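Local coordinates for molinate hydrolase (Gulosibacter molinativorax, PDB 4UB9), which is a zinc-binding enzyme of the amidohydrolase family that probably hydrolyses carbon-nitrogen bonds other than peptide bonds, with the thiocarbamate molinate as its namesake substrate, at residues Q329-I333 against A334-W338; G351-H354 against H355-D358; V359-K363 against A364-L368; V267-D270 against E271-A275. All coordinates share one frame; numbering follows the deposited sequence.

Contact 1: Q329-I333 against A334-W338; sequences QPTTI and AQQAW
Thr332 and Gln336 meet at a planar group, the Thr332 peptide carbonyl: the N-H of Gln336 approaches with the donor tilted 22° from the carbonyl plane, and Gln336 N lies 3.0 Å from Thr332 O. The next bond, Ala337 N to Ile333 O at 2.9 Å, carries the helix forward. Thr332 is the N-cap of helix 333-341. With chi1 at 62° its hydroxyl sits between its own N and carbonyl carbon, which turns OG1 back to accept from Gln335 N at 3.1 Å in a fairly straight bond (159°). The same oxygen is also hydrogen-bonded to Glu392 OE1. A valine in its place would remove the hydroxyl, and would probably strand both Gln335 N and the Glu392 carboxylate. The Thr331 side chain crosses those of Gln335 and Gln336 at about a right angle, its CG2 3.4 Å from Gln336 CB and its OG1 3.5 Å from Gln335 CG. Thr331 OG1 is buried here and has no hydrogen-bonding partner in the model, probably a small energetic cost. Glu410 OE1 takes the N-H of Ile333, and Glu392 meets the hydroxyl of the N-cap; two carboxylates at the positive end of the helix dipole would probably be favoured as anions.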
loop_
_atom_site.group_PDB
_atom_site.type_symbol
_atom_site.label_atom_id
_atom_site.label_comp_id
_atom_site.label_asym_id
_atom_site.label_seq_id
_atom_site.Cartn_x
_atom_site.Cartn_y
_atom_site.Cartn_z
ATOM N N GLN A 329 -29.182 -3.440 -11.985
ATOM C CA GLN A 329 -28.489 -2.126 -11.897
ATOM C C GLN A 329 -27.635 -1.978 -13.126
ATOM O O GLN A 329 -26.514 -2.473 -13.173
ATOM C CB GLN A 329 -27.641 -1.997 -10.648
ATOM C CG GLN A 329 -28.529 -1.904 -9.423
ATOM C CD GLN A 329 -27.784 -1.939 -8.112
ATOM O OE1 GLN A 329 -26.591 -1.660 -8.048
ATOM N NE2 GLN A 329 -28.495 -2.250 -7.068
ATOM N N PRO A 330 -28.218 -1.381 -14.163
ATOM C CA PRO A 330 -27.542 -1.264 -15.405
ATOM C C PRO A 330 -26.854 0.069 -15.553
ATOM O O PRO A 330 -26.997 1.000 -14.770
ATOM C CB PRO A 330 -28.686 -1.350 -16.388
ATOM C CG PRO A 330 -29.730 -0.535 -15.704
ATOM C CD PRO A 330 -29.613 -0.908 -14.262
ATOM N N THR A 331 -26.174 0.130 -16.654
ATOM C CA THR A 331 -25.365 1.221 -17.008
ATOM C C THR A 331 -25.762 1.593 -18.450
ATOM O O THR A 331 -26.092 0.728 -19.251
ATOM C CB THR A 331 -23.946 0.714 -16.867
ATOM O OG1 THR A 331 -23.084 1.790 -16.520
ATOM C CG2 THR A 331 -23.542 -0.016 -18.047
ATOM N N THR A 332 -25.833 2.883 -18.748
ATOM C CA THR A 332 -26.181 3.324 -20.097
ATOM C C THR A 332 -25.047 3.025 -21.039
ATOM O O THR A 332 -23.909 2.778 -20.638
ATOM C CB THR A 332 -26.454 4.823 -20.179
ATOM O OG1 THR A 332 -25.286 5.554 -19.811
ATOM C CG2 THR A 332 -27.587 5.231 -19.286
ATOM N N ILE A 333 -25.337 3.078 -22.318
ATOM C CA ILE A 333 -24.287 2.856 -23.339
ATOM C C ILE A 333 -23.094 3.790 -23.170
ATOM O O ILE A 333 -21.954 3.372 -23.203
ATOM C CB ILE A 333 -24.882 3.049 -24.751
ATOM C CG1 ILE A 333 -25.800 1.851 -25.066
ATOM C CG2 ILE A 333 -23.781 3.178 -25.808
ATOM C CD1 ILE A 333 -26.814 2.122 -26.163
ATOM N N ALA A 334 -23.404 5.065 -22.944
ATOM C CA ALA A 334 -22.391 6.106 -22.841
ATOM C C ALA A 334 -21.559 5.988 -21.563
ATOM O O ALA A 334 -20.331 6.043 -21.583
ATOM C CB ALA A 334 -23.033 7.470 -22.897
ATOM N N GLN A 335 -22.249 5.793 -20.442
ATOM C CA GLN A 335 -21.569 5.609 -19.143
ATOM C C GLN A 335 -20.628 4.412 -19.186
ATOM O O GLN A 335 -19.464 4.489 -18.796
ATOM C CB GLN A 335 -22.595 5.495 -18.012
ATOM C CG GLN A 335 -22.016 5.083 -16.679
ATOM C CD GLN A 335 -21.026 6.087 -16.084
ATOM O OE1 GLN A 335 -21.127 7.324 -16.258
ATOM N NE2 GLN A 335 -20.085 5.555 -15.327
ATOM N N GLN A 336 -21.121 3.318 -19.720
ATOM C CA GLN A 336 -20.317 2.096 -19.792
ATOM C C GLN A 336 -19.159 2.265 -20.719
ATOM O O GLN A 336 -18.089 1.679 -20.526
ATOM C CB GLN A 336 -21.166 0.876 -20.274
ATOM C CG GLN A 336 -20.408 -0.470 -20.193
ATOM C CD GLN A 336 -19.901 -0.857 -18.767
ATOM O OE1 GLN A 336 -18.778 -1.355 -18.590
ATOM N NE2 GLN A 336 -20.730 -0.638 -17.774
ATOM N N ALA A 337 -19.406 2.965 -21.813
ATOM C CA ALA A 337 -18.308 3.229 -22.768
ATOM C C ALA A 337 -17.226 4.095 -22.105
ATOM O O ALA A 337 -16.039 3.921 -22.363
ATOM C CB ALA A 337 -18.835 3.925 -24.008
ATOM N N TRP A 338 -17.651 5.049 -21.275
ATOM C CA TRP A 338 -16.694 5.829 -20.562
ATOM C C TRP A 338 -15.844 4.923 -19.623
ATOM O O TRP A 338 -14.610 4.964 -19.612
ATOM C CB TRP A 338 -17.379 6.954 -19.795
ATOM C CG TRP A 338 -16.365 7.605 -18.912
ATOM C CD1 TRP A 338 -15.414 8.489 -19.293
ATOM C CD2 TRP A 338 -16.135 7.327 -17.532
ATOM N NE1 TRP A 338 -14.621 8.798 -18.236
ATOM C CE2 TRP A 338 -15.035 8.092 -17.140
ATOM C CE3 TRP A 338 -16.753 6.505 -16.593
ATOM C CZ2 TRP A 338 -14.530 8.075 -15.843
ATOM C CZ3 TRP A 338 -16.268 6.482 -15.309
ATOM C CH2 TRP A 338 -15.150 7.261 -14.938
#

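Contact 2: G351-H354 against H355-D358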
loop_
_atom_site.group_PDB
_atom_site.type_symbol
_atom_site.label_atom_id
_atom_site.label_comp_id
_atom_site.label_asym_id
_atom_site.label_seq_id
_atom_site.Cartn_x
_atom_site.Cartn_y
_atom_site.Cartn_z
ATOM N N GLY A 351 -21.232 -3.954 -16.911
ATOM C CA GLY A 351 -20.786 -4.141 -18.258
ATOM C C GLY A 351 -20.564 -5.570 -18.664
ATOM O O GLY A 351 -20.801 -6.533 -17.895
ATOM N N ARG A 352 -20.112 -5.700 -19.917
ATOM C CA ARG A 352 -19.792 -6.989 -20.569
ATOM C C ARG A 352 -20.947 -8.014 -20.343
ATOM O O ARG A 352 -22.089 -7.741 -20.674
ATOM C CB ARG A 352 -18.412 -7.545 -20.116
ATOM C CG ARG A 352 -17.196 -6.667 -20.379
ATOM C CD ARG A 352 -17.073 -5.578 -19.307
ATOM N NE ARG A 352 -16.042 -4.574 -19.576
ATOM C CZ ARG A 352 -14.930 -4.396 -18.850
ATOM N NH1 ARG A 352 -14.683 -5.134 -17.772
ATOM N NH2 ARG A 352 -14.056 -3.447 -19.201
ATOM N N VAL A 353 -20.635 -9.151 -19.724
ATOM C CA VAL A 353 -21.602 -10.222 -19.522
ATOM C C VAL A 353 -22.789 -9.821 -18.681
ATOM O O VAL A 353 -23.893 -10.299 -18.902
ATOM C CB VAL A 353 -20.916 -11.466 -18.928
ATOM C CG1 VAL A 353 -21.938 -12.526 -18.557
ATOM C CG2 VAL A 353 -19.897 -12.024 -19.935
ATOM N N HIS A 354 -22.601 -8.889 -17.762
ATOM C CA HIS A 354 -23.740 -8.445 -16.959
ATOM C C HIS A 354 -24.708 -7.595 -17.741
ATOM O O HIS A 354 -25.916 -7.527 -17.430
ATOM C CB HIS A 354 -23.300 -7.684 -15.718
ATOM C CG HIS A 354 -22.458 -8.500 -14.805
ATOM N ND1 HIS A 354 -21.769 -7.953 -13.749
ATOM C CD2 HIS A 354 -22.099 -9.806 -14.847
ATOM C CE1 HIS A 354 -21.067 -8.895 -13.148
ATOM N NE2 HIS A 354 -21.244 -10.023 -13.803
ATOM N N HIS A 355 -24.169 -6.917 -18.738
ATOM C CA HIS A 355 -24.994 -6.145 -19.667
ATOM C C HIS A 355 -25.857 -7.130 -20.457
ATOM O O HIS A 355 -27.061 -6.920 -20.600
ATOM C CB HIS A 355 -24.107 -5.278 -20.595
ATOM C CG HIS A 355 -24.779 -4.834 -21.856
ATOM N ND1 HIS A 355 -25.608 -3.723 -21.915
ATOM C CD2 HIS A 355 -24.776 -5.364 -23.095
ATOM C CE1 HIS A 355 -26.081 -3.586 -23.139
ATOM N NE2 HIS A 355 -25.593 -4.570 -23.873
ATOM N N GLU A 356 -25.224 -8.160 -20.989
ATOM C CA GLU A 356 -25.936 -9.211 -21.752
ATOM C C GLU A 356 -26.970 -9.947 -20.934
ATOM O O GLU A 356 -28.006 -10.344 -21.448
ATOM C CB GLU A 356 -24.954 -10.214 -22.322
ATOM C CG GLU A 356 -24.120 -9.629 -23.461
ATOM C CD GLU A 356 -22.780 -10.343 -23.658
ATOM O OE1 GLU A 356 -22.571 -11.431 -23.098
ATOM O OE2 GLU A 356 -21.918 -9.800 -24.381
ATOM N N ASN A 357 -26.690 -10.119 -19.651
ATOM C CA ASN A 357 -27.679 -10.692 -18.721
ATOM C C ASN A 357 -28.887 -9.791 -18.646
ATOM O O ASN A 357 -30.010 -10.248 -18.719
ATOM C CB ASN A 357 -27.118 -10.818 -17.309
ATOM C CG ASN A 357 -26.097 -11.950 -17.154
ATOM O OD1 ASN A 357 -26.064 -12.911 -17.924
ATOM N ND2 ASN A 357 -25.315 -11.866 -16.086
ATOM N N ASP A 358 -28.626 -8.496 -18.496
ATOM C CA ASP A 358 -29.698 -7.504 -18.411
ATOM C C ASP A 358 -30.589 -7.616 -19.653
ATOM O O ASP A 358 -31.817 -7.606 -19.567
ATOM C CB ASP A 358 -29.138 -6.086 -18.283
ATOM C CG ASP A 358 -28.602 -5.767 -16.883
ATOM O OD1 ASP A 358 -28.984 -6.462 -15.912
ATOM O OD2 ASP A 358 -27.807 -4.791 -16.754
#
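Gly351-His354 passes into helix 353-363 with Arg352 as the N-cap, and the first turn is tied by Glu356 N to Arg352 O at 3.2 Å, Asn357 N to Val353 O at 2.9 Å and Asp358 N to His354 O at 3.1 Å. The N-H of His355 is shared more loosely, in weak bonds to Gly351 O and Arg352 O. Among the side chains, His354 and Asn357 lie alongside each other and point the same way, their ring and amide planes only 18° apart, with His354 CD2 4.0 Å from Asn357 ND2. Both have CG anti to the carbonyl carbon (chi1 -61° and -73°), and the same first torsion on residues about one turn apart is consistent with this. The imidazole is fixed in rotation at two points, NE2 with Gln308 N and ND1 with Phe349 O. The Asn357 amide is held likewise: ND2 bonds to Thr304 O and OD1 to Ile311 N. A leucine here would lack both polar atoms and would probably leave Thr304 O and Ile311 N without their mates. The extended Glu356 chain brings OE1 to 4.2 Å from Val353 CG2. Asp358 OD1 adds a bond to Thr304 OG1. His354, Asn357 and Asp358 therefore bond to the loop after the zinc ligand His302, consistent with an indirect, outer-shell role for this helix in an amidohydrolase TIM barrel.

Contact 3: V359-K363 against A364-L368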
loop_
_atom_site.group_PDB
_atom_site.type_symbol
_atom_site.label_atom_id
_atom_site.label_comp_id
_atom_site.label_asym_id
_atom_site.label_seq_id
_atom_site.Cartn_x
_atom_site.Cartn_y
_atom_site.Cartn_z
ATOM N N VAL A 359 -29.951 -7.713 -20.817
ATOM C CA VAL A 359 -30.670 -7.761 -22.074
ATOM C C VAL A 359 -31.585 -8.983 -22.143
ATOM O O VAL A 359 -32.746 -8.883 -22.542
ATOM C CB VAL A 359 -29.694 -7.805 -23.273
ATOM C CG1 VAL A 359 -30.444 -8.159 -24.568
ATOM C CG2 VAL A 359 -29.004 -6.474 -23.464
ATOM N N ARG A 360 -31.019 -10.136 -21.801
ATOM C CA ARG A 360 -31.758 -11.403 -21.841
ATOM C C ARG A 360 -32.876 -11.445 -20.810
ATOM O O ARG A 360 -33.944 -12.009 -21.066
ATOM C CB ARG A 360 -30.832 -12.573 -21.668
ATOM C CG ARG A 360 -29.893 -12.719 -22.858
ATOM C CD ARG A 360 -28.802 -13.751 -22.601
ATOM N NE ARG A 360 -29.393 -14.993 -22.113
ATOM C CZ ARG A 360 -28.943 -15.746 -21.126
ATOM N NH1 ARG A 360 -27.854 -15.436 -20.427
ATOM N NH2 ARG A 360 -29.620 -16.814 -20.823
ATOM N N MET A 361 -32.680 -10.794 -19.676
ATOM C CA MET A 361 -33.732 -10.754 -18.692
ATOM C C MET A 361 -34.930 -9.959 -19.205
ATOM O O MET A 361 -36.094 -10.295 -18.954
ATOM C CB MET A 361 -33.229 -10.157 -17.397
ATOM C CG MET A 361 -32.153 -10.993 -16.770
ATOM S SD MET A 361 -32.744 -12.224 -15.591
ATOM C CE MET A 361 -33.157 -11.140 -14.202
ATOM N N ILE A 362 -34.630 -8.839 -19.820
ATOM C CA ILE A 362 -35.649 -7.951 -20.334
ATOM C C ILE A 362 -36.418 -8.701 -21.409
ATOM O O ILE A 362 -37.634 -8.711 -21.405
ATOM C CB ILE A 362 -35.015 -6.680 -20.938
ATOM C CG1 ILE A 362 -34.587 -5.718 -19.835
ATOM C CG2 ILE A 362 -35.985 -5.953 -21.898
ATOM C CD1 ILE A 362 -33.474 -4.764 -20.244
ATOM N N LYS A 363 -35.668 -9.298 -22.319
ATOM C CA LYS A 363 -36.204 -10.016 -23.453
ATOM C C LYS A 363 -37.077 -11.178 -23.042
ATOM O O LYS A 363 -38.132 -11.395 -23.599
ATOM C CB LYS A 363 -35.070 -10.523 -24.360
ATOM C CG LYS A 363 -35.558 -11.309 -25.575
ATOM C CD LYS A 363 -36.642 -10.540 -26.363
ATOM C CE LYS A 363 -37.827 -11.393 -26.844
ATOM N NZ LYS A 363 -37.739 -11.710 -28.295
ATOM N N ALA A 364 -36.680 -11.884 -22.011
ATOM C CA ALA A 364 -37.509 -12.983 -21.509
ATOM C C ALA A 364 -38.709 -12.510 -20.693
ATOM O O ALA A 364 -39.531 -13.300 -20.288
ATOM C CB ALA A 364 -36.667 -13.947 -20.690
ATOM N N GLY A 365 -38.780 -11.218 -20.414
ATOM C CA GLY A 365 -39.900 -10.638 -19.659
ATOM C C GLY A 365 -39.979 -11.053 -18.196
ATOM O O GLY A 365 -41.055 -11.174 -17.647
ATOM N N VAL A 366 -38.848 -11.246 -17.540
ATOM C CA VAL A 366 -38.889 -11.542 -16.112
ATOM C C VAL A 366 -39.323 -10.303 -15.351
ATOM O O VAL A 366 -39.221 -9.201 -15.838
ATOM C CB VAL A 366 -37.551 -12.019 -15.552
ATOM C CG1 VAL A 366 -37.012 -13.194 -16.363
ATOM C CG2 VAL A 366 -36.532 -10.889 -15.505
ATOM N N PRO A 367 -39.866 -10.492 -14.147
ATOM C CA PRO A 367 -40.311 -9.337 -13.375
ATOM C C PRO A 367 -39.125 -8.518 -12.832
ATOM O O PRO A 367 -38.213 -9.081 -12.179
ATOM C CB PRO A 367 -41.088 -9.976 -12.205
ATOM C CG PRO A 367 -41.397 -11.371 -12.641
ATOM C CD PRO A 367 -40.275 -11.771 -13.526
ATOM N N LEU A 368 -39.153 -7.214 -13.082
ATOM C CA LEU A 368 -37.994 -6.359 -12.850
ATOM C C LEU A 368 -38.349 -5.196 -11.991
ATOM O O LEU A 368 -39.372 -4.553 -12.177
ATOM C CB LEU A 368 -37.408 -5.861 -14.202
ATOM C CG LEU A 368 -36.736 -6.949 -15.040
ATOM C CD1 LEU A 368 -36.565 -6.543 -16.497
ATOM C CD2 LEU A 368 -35.381 -7.320 -14.445
#
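Met361 and Val366 close the C-terminal end of helix 353-363 in a Schellman motif, recognised from the positive phi of Gly365 (68°) and the bond from Val366 N to Met361 O at 3.2 Å, which is nearly straight (160°). Before it, Ala364 N still makes the regular helical bond to Arg360 O at 2.9 Å. Gly365 N then reaches Ile362 O, also at 2.9 Å, tightening the last turn to a three-residue step. The positive phi is a conformation that a glycine adopts with least strain. The motif brings Met361 against Val366 on its apolar side. Met361 is bent at both chi2 and chi3, and this curls its methyl CE over to Val366 CG2, 3.6 Å away; Val366 CG2 is also 3.5 Å from Met361 O. Helix 313-322 covers this face, Val366 meeting Leu320 and Met361 meeting Leu319. Arg360 leads elsewhere, its NH1 bonded to Ile311 O. After Pro367 the chain enters strand 368-370, so the motif makes the turn from helix 353-363 into that strand. Leu368, at the start of the strand, points back to the helix and crosses Ile362 at about a right angle, its CD1 4.0 Å from Ile362 CG1.

Contact 4: V267-D270 against E271-A275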
loop_
_atom_site.group_PDB
_atom_site.type_symbol
_atom_site.label_atom_id
_atom_site.label_comp_id
_atom_site.label_asym_id
_atom_site.label_seq_id
_atom_site.Cartn_x
_atom_site.Cartn_y
_atom_site.Cartn_z
ATOM N N VAL A 267 -31.515 -20.778 8.805
ATOM C CA VAL A 267 -31.907 -20.135 10.061
ATOM C C VAL A 267 -32.305 -18.689 9.842
ATOM O O VAL A 267 -33.304 -18.215 10.348
ATOM C CB VAL A 267 -30.752 -20.175 11.069
ATOM C CG1 VAL A 267 -31.009 -19.261 12.241
ATOM C CG2 VAL A 267 -30.531 -21.626 11.520
ATOM N N LEU A 268 -31.495 -17.988 9.066
ATOM C CA LEU A 268 -31.730 -16.565 8.803
ATOM C C LEU A 268 -33.034 -16.369 8.068
ATOM O O LEU A 268 -33.850 -15.539 8.427
ATOM C CB LEU A 268 -30.587 -15.967 8.000
ATOM C CG LEU A 268 -29.218 -15.939 8.683
ATOM C CD1 LEU A 268 -28.157 -15.546 7.661
ATOM C CD2 LEU A 268 -29.200 -14.961 9.830
ATOM N N VAL A 269 -33.218 -17.144 7.024
ATOM C CA VAL A 269 -34.460 -17.075 6.226
ATOM C C VAL A 269 -35.723 -17.361 7.081
ATOM O O VAL A 269 -36.678 -16.613 7.047
ATOM C CB VAL A 269 -34.393 -18.014 5.020
ATOM C CG1 VAL A 269 -35.749 -18.089 4.310
ATOM C CG2 VAL A 269 -33.326 -17.504 4.057
ATOM N N ASP A 270 -35.665 -18.424 7.859
ATOM C CA ASP A 270 -36.743 -18.828 8.727
ATOM C C ASP A 270 -37.089 -17.729 9.712
ATOM O O ASP A 270 -38.278 -17.399 9.899
ATOM C CB ASP A 270 -36.359 -20.145 9.412
ATOM C CG ASP A 270 -37.457 -20.705 10.326
ATOM O OD1 ASP A 270 -38.499 -20.998 9.707
ATOM O OD2 ASP A 270 -37.290 -20.803 11.593
ATOM N N GLU A 271 -36.089 -17.066 10.262
ATOM C CA GLU A 271 -36.386 -15.956 11.207
ATOM C C GLU A 271 -37.003 -14.706 10.550
ATOM O O GLU A 271 -37.738 -13.948 11.190
ATOM C CB GLU A 271 -35.143 -15.583 12.025
ATOM C CG GLU A 271 -34.774 -16.675 13.011
ATOM C CD GLU A 271 -35.834 -16.861 14.112
ATOM O OE1 GLU A 271 -36.510 -15.884 14.462
ATOM O OE2 GLU A 271 -35.980 -17.995 14.607
ATOM N N VAL A 272 -36.596 -14.451 9.313
ATOM C CA VAL A 272 -37.129 -13.326 8.562
ATOM C C VAL A 272 -38.576 -13.605 8.259
ATOM O O VAL A 272 -39.435 -12.734 8.451
ATOM C CB VAL A 272 -36.359 -13.090 7.253
ATOM C CG1 VAL A 272 -37.085 -12.100 6.388
ATOM C CG2 VAL A 272 -34.949 -12.566 7.547
ATOM N N ARG A 273 -38.842 -14.822 7.786
ATOM C CA ARG A 273 -40.232 -15.275 7.514
ATOM C C ARG A 273 -41.072 -15.171 8.773
ATOM O O ARG A 273 -42.122 -14.535 8.776
ATOM C CB ARG A 273 -40.262 -16.700 7.070
ATOM C CG ARG A 273 -40.114 -16.949 5.584
ATOM C CD ARG A 273 -39.733 -15.746 4.760
ATOM N NE ARG A 273 -39.235 -16.165 3.452
ATOM C CZ ARG A 273 -39.351 -15.452 2.337
ATOM N NH1 ARG A 273 -39.963 -14.275 2.349
ATOM N NH2 ARG A 273 -38.866 -15.920 1.201
ATOM N N ARG A 274 -40.541 -15.689 9.870
ATOM C CA ARG A 274 -41.220 -15.599 11.169
ATOM C C ARG A 274 -41.569 -14.148 11.486
ATOM O O ARG A 274 -42.649 -13.844 11.986
ATOM C CB ARG A 274 -40.364 -16.222 12.274
ATOM C CG ARG A 274 -40.915 -16.068 13.703
ATOM C CD ARG A 274 -39.946 -16.382 14.875
ATOM N NE ARG A 274 -40.388 -17.577 15.602
ATOM C CZ ARG A 274 -39.892 -18.796 15.407
ATOM N NH1 ARG A 274 -38.926 -19.003 14.525
ATOM N NH2 ARG A 274 -40.371 -19.844 16.092
ATOM N N ALA A 275 -40.627 -13.233 11.254
ATOM C CA ALA A 275 -40.875 -11.816 11.599
ATOM C C ALA A 275 -41.897 -11.189 10.652
ATOM O O ALA A 275 -42.323 -10.073 10.849
ATOM C CB ALA A 275 -39.564 -11.017 11.614
#
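Asp270 and Arg274, one turn apart on helix 262-275, belong to a salt-bridge network that also takes in Glu271. The tight arm joins Arg274 NH1 to Glu271 OE2 at 3.1 Å; the other, Asp270 OD2 to Arg274 NH1, is long at 3.8 Å. Asp270 OD2 comes in at the edge of the guanidinium, near its plane, while the carboxylate itself stands about perpendicular to that group (90°). Arg225 NH1, from helix 221-232, forms salt bridges to both acidic residues. Asp270 OD2 and Glu271 OE2 are only 4.3 Å apart, and the two arginines probably offset their mutual repulsion. Asp270, Arg273 and Arg274 also touch a crystal neighbour, so their ends may be less settled in solution. Beneath the network the helix is regular: Arg273 N bonds Val269 O at 2.9 Å and Arg274 N bonds Asp270 O at 2.8 Å. The helix is the main one in the beta-alpha-beta crossover between the adjacent parallel strands 239-242 and 279-282, the second of which ends at the zinc ligand His282. Its inner side packs on those strands through Leu268 on Ile241 and Val272 on Cys239 and Leu279. Farther round, Arg273 runs alongside Val269, with NE 4.1 Å from Val269 CG1. A chi2 of 9°, an unusual near-eclipsed rotation about CB-CG, bends its chain, and the guanidinium is held beyond the helix by a salt bridge from NH1 to Asp298 and a bond from NH2 to Asp296 O.

From the N terminus, contact 4 comes first, within helix 262-275, and the others follow in series; none nests in or crosses another. Contact 1 turns the loop after strand 326-328 into helix 333-341, contact 2 starts helix 353-363, and contact 3 ends that helix and leads into strand 368-370. Contacts 2 and 3 adjoin in sequence, their centres 12 Å apart. Contacts 1 and 2 touch, Gln336 CD lying 3.4 Å from Gly351 CA and Pro330 CB 3.6 Å from Asp358 OD2, which brings the loop and first turn of contact 1 against the start of helix 353-363. Contact 4 lies across the chain's centre from contact 1, about 37 Å between centres, between strands 239-242 and 279-282.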